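Local coordinates for phage-related protein (Bordetella bronchiseptica RB50, PDB 3BJQ) that probably serves as a major capsid protein, building the shell of a phage or prophage particle, at residues M181-R184 / K185-S188; S207-I210 / D211-K214. One frame throughout, in Å; residues are numbered along the deposited sequence.

Contact 1: residues M181-R184 / K185-S188; sequences MLSR and KALS
L182 and L187 meet through their CD1 methyls, 3.8 Å apart, the two side chains crossing at about a right angle where the strand gives way to the helix. In L187, CG lies opposite the backbone N (chi1 -177°), and chi2 near 57° then sets CD1 against L182. One residue on from L182, S183 holds its hydroxyl between its own N and carbonyl carbon (chi1 62°), and from there OG accepts the N-H of A186 (OG to N 3.2 Å). This makes S183 the N-cap of helix 184-191, which directly follows strand 179-183 in a six-stranded mixed sheet, and the L182-L187 pair that brackets the cap is a hydrophobic staple. The same OG is also hydrogen-bonded to the backbone O of D244, which ties the cap to the residue just ahead of strand 245-248. The first helical turn closes as L187 N donates to S183 O, 2.8 Å away. One residue on, R184 O takes two donors on opposite faces of its plane: S188 N at 3.0 Å, and S188 OG, well above the plane, at 2.9 Å. R184 NH2 and K185 NZ come within 3.6 Å of each other; both are salt-bridged to the D239 carboxylate, one to each oxygen, which probably offsets their mutual repulsion.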
loop_
_atom_site.group_PDB
_atom_site.type_symbol
_atom_site.label_atom_id
_atom_site.label_comp_id
_atom_site.label_asym_id
_atom_site.label_seq_id
_atom_site.Cartn_x
_atom_site.Cartn_y
_atom_site.Cartn_z
HETATM N N MSE E 181 37.015 15.812 25.645
HETATM C CA MSE E 181 36.502 17.148 25.446
HETATM C C MSE E 181 37.658 18.159 25.536
HETATM O O MSE E 181 38.266 18.318 26.585
HETATM C CB MSE E 181 35.465 17.484 26.537
HETATM C CG MSE E 181 34.597 18.695 26.279
HETATM SE SE MSE E 181 35.415 20.441 26.390
HETATM C CE MSE E 181 36.043 20.399 28.190
ATOM N N LEU E 182 37.962 18.819 24.428
ATOM C CA LEU E 182 38.910 19.935 24.407
ATOM C C LEU E 182 38.110 21.224 24.331
ATOM O O LEU E 182 37.353 21.416 23.367
ATOM C CB LEU E 182 39.777 19.884 23.154
ATOM C CG LEU E 182 40.668 18.670 22.918
ATOM C CD1 LEU E 182 41.393 18.816 21.610
ATOM C CD2 LEU E 182 41.656 18.546 24.063
ATOM N N SER E 183 38.295 22.124 25.287
ATOM C CA SER E 183 37.698 23.438 25.158
ATOM C C SER E 183 38.374 24.159 23.998
ATOM O O SER E 183 39.495 23.857 23.638
ATOM C CB SER E 183 37.901 24.258 26.408
ATOM O OG SER E 183 39.290 24.482 26.658
ATOM N N ARG E 184 37.682 25.132 23.439
ATOM C CA ARG E 184 38.177 25.959 22.352
ATOM C C ARG E 184 39.606 26.443 22.632
ATOM O O ARG E 184 40.492 26.323 21.782
ATOM C CB ARG E 184 37.211 27.143 22.226
ATOM C CG ARG E 184 37.415 28.075 21.075
ATOM C CD ARG E 184 36.253 29.084 21.049
ATOM N NE ARG E 184 36.374 30.077 22.104
ATOM C CZ ARG E 184 36.749 31.341 21.920
ATOM N NH1 ARG E 184 37.025 31.808 20.709
ATOM N NH2 ARG E 184 36.831 32.162 22.959
ATOM N N LYS E 185 39.809 26.975 23.837
ATOM C CA LYS E 185 41.114 27.448 24.276
ATOM C C LYS E 185 42.181 26.353 24.350
ATOM O O LYS E 185 43.311 26.572 23.946
ATOM C CB LYS E 185 41.000 28.106 25.640
ATOM C CG LYS E 185 40.410 29.489 25.586
ATOM C CD LYS E 185 40.127 30.007 27.002
ATOM C CE LYS E 185 39.857 31.511 27.010
ATOM N NZ LYS E 185 38.997 31.948 25.880
ATOM N N ALA E 186 41.829 25.190 24.880
ATOM C CA ALA E 186 42.774 24.080 24.921
ATOM C C ALA E 186 43.099 23.584 23.513
ATOM O O ALA E 186 44.244 23.219 23.237
ATOM C CB ALA E 186 42.253 22.940 25.776
ATOM N N LEU E 187 42.113 23.563 22.619
ATOM C CA LEU E 187 42.387 23.194 21.217
ATOM C C LEU E 187 43.348 24.181 20.544
ATOM O O LEU E 187 44.264 23.771 19.827
ATOM C CB LEU E 187 41.107 23.052 20.393
ATOM C CG LEU E 187 41.300 22.595 18.934
ATOM C CD1 LEU E 187 42.022 21.271 18.826
ATOM C CD2 LEU E 187 39.966 22.495 18.192
ATOM N N SER E 188 43.146 25.472 20.774
ATOM C CA SER E 188 44.064 26.493 20.257
ATOM C C SER E 188 45.504 26.276 20.719
ATOM O O SER E 188 46.449 26.462 19.956
ATOM C CB SER E 188 43.641 27.871 20.742
ATOM O OG SER E 188 42.297 28.111 20.405
#

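Contact 2: residues S207-I210 / D211-K214; sequences SITI and DMLK
I210 O accepts from K214 N at 2.9 Å, the shortest of the bonds that close the first turn of helix 210-217. Beside it, L213 N donates to T209 O at 3.0 Å. T209 OG1, set between its own N and carbonyl carbon (chi1 65°), also turns to the helix start, but its bond from M212 N is weak at 3.4 Å. The selenomethionine M212 crosses T209 obliquely and runs back along the preceding loop: its CG passes 3.3 Å from T209 OG1, and CE ends 3.4 Å from S207 O, with the T209 CG2 methyl also close. The long side chain thus lies against the loop residues just before the helix, and M212 also packs on E206 of a neighbouring subunit. I208 supplies an apolar link: its CG2 methyl meets L213 CD2 at 3.5 Å, the two side chains at about a right angle; both also touch L196 of helix 194-199. I208 CG2 stands anti to the backbone N, which turns this branch to L213. Together these features mark a threonine N-cap, its capping bond weak, with a hydrophobic staple between I208 (N') and L213 (N4).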
loop_
_atom_site.group_PDB
_atom_site.type_symbol
_atom_site.label_atom_id
_atom_site.label_comp_id
_atom_site.label_asym_id
_atom_site.label_seq_id
_atom_site.Cartn_x
_atom_site.Cartn_y
_atom_site.Cartn_z
ATOM N N SER E 207 50.347 22.285 11.431
ATOM C CA SER E 207 49.474 22.537 12.566
ATOM C C SER E 207 48.775 21.252 12.959
ATOM O O SER E 207 48.754 20.301 12.183
ATOM C CB SER E 207 48.467 23.647 12.250
ATOM O OG SER E 207 47.501 23.211 11.345
ATOM N N ILE E 208 48.218 21.225 14.170
ATOM C CA ILE E 208 47.549 20.050 14.712
ATOM C C ILE E 208 46.025 20.109 14.578
ATOM O O ILE E 208 45.388 21.112 14.922
ATOM C CB ILE E 208 47.863 19.863 16.230
ATOM C CG1 ILE E 208 49.381 19.847 16.504
ATOM C CG2 ILE E 208 47.198 18.607 16.761
ATOM C CD1 ILE E 208 50.164 18.759 15.827
ATOM N N THR E 209 45.447 18.995 14.138
ATOM C CA THR E 209 44.022 18.855 13.953
ATOM C C THR E 209 43.438 17.760 14.851
ATOM O O THR E 209 44.175 16.871 15.279
ATOM C CB THR E 209 43.719 18.465 12.509
ATOM O OG1 THR E 209 44.273 17.163 12.253
ATOM C CG2 THR E 209 44.278 19.513 11.513
ATOM N N ILE E 210 42.111 17.794 15.054
ATOM C CA ILE E 210 41.372 16.823 15.868
ATOM C C ILE E 210 41.675 15.402 15.433
ATOM O O ILE E 210 41.957 14.546 16.255
ATOM C CB ILE E 210 39.847 17.079 15.777
ATOM C CG1 ILE E 210 39.516 18.399 16.452
ATOM C CG2 ILE E 210 39.052 15.990 16.444
ATOM C CD1 ILE E 210 40.073 18.494 17.860
ATOM N N ASP E 211 41.610 15.147 14.136
ATOM C CA ASP E 211 41.865 13.798 13.630
ATOM C C ASP E 211 43.268 13.302 13.976
ATOM O O ASP E 211 43.468 12.127 14.298
ATOM C CB ASP E 211 41.633 13.737 12.127
ATOM C CG ASP E 211 40.175 13.491 11.776
ATOM O OD1 ASP E 211 39.263 13.920 12.531
ATOM O OD2 ASP E 211 39.945 12.855 10.730
HETATM N N MSE E 212 44.244 14.207 13.914
HETATM C CA MSE E 212 45.627 13.874 14.310
HETATM C C MSE E 212 45.690 13.540 15.789
HETATM O O MSE E 212 46.350 12.580 16.164
HETATM C CB MSE E 212 46.636 14.995 14.040
HETATM C CG MSE E 212 46.907 15.283 12.569
HETATM SE SE MSE E 212 48.219 16.712 12.358
HETATM C CE MSE E 212 47.442 17.471 10.837
ATOM N N LEU E 213 45.009 14.342 16.613
ATOM C CA LEU E 213 44.978 14.120 18.052
ATOM C C LEU E 213 44.286 12.812 18.425
ATOM O O LEU E 213 44.687 12.164 19.382
ATOM C CB LEU E 213 44.304 15.278 18.790
ATOM C CG LEU E 213 45.081 16.599 18.816
ATOM C CD1 LEU E 213 44.314 17.619 19.611
ATOM C CD2 LEU E 213 46.462 16.371 19.389
ATOM N N LYS E 214 43.244 12.439 17.692
ATOM C CA LYS E 214 42.561 11.141 17.913
ATOM C C LYS E 214 43.521 9.987 17.712
ATOM O O LYS E 214 43.557 9.046 18.493
ATOM C CB LYS E 214 41.405 10.943 16.927
ATOM C CG LYS E 214 40.157 11.696 17.289
ATOM C CD LYS E 214 39.183 11.745 16.121
ATOM C CE LYS E 214 38.886 10.369 15.554
ATOM N NZ LYS E 214 37.721 10.491 14.619
#

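Contact 1 comes first along the chain and contact 2 follows after helix 194-199, yet their centres lie only about 12 Å apart. Each is the N-terminal start of a helix, 184-191 and 210-217, capped by a hydroxyl side chain, and they touch directly: L187 CD1 lies 3.5 Å from I210 CD1, and L182 CD1 is 3.7 Å from L213 CD1. Strand 221-230, next to strand 179-183 in the mixed sheet, gives both a common floor, since I222 touches L182, I210 and L213, and V224 touches L187 and I210. Two helix starts are thus packed together against one sheet, all in the part of the chain related to phage major capsid protein E.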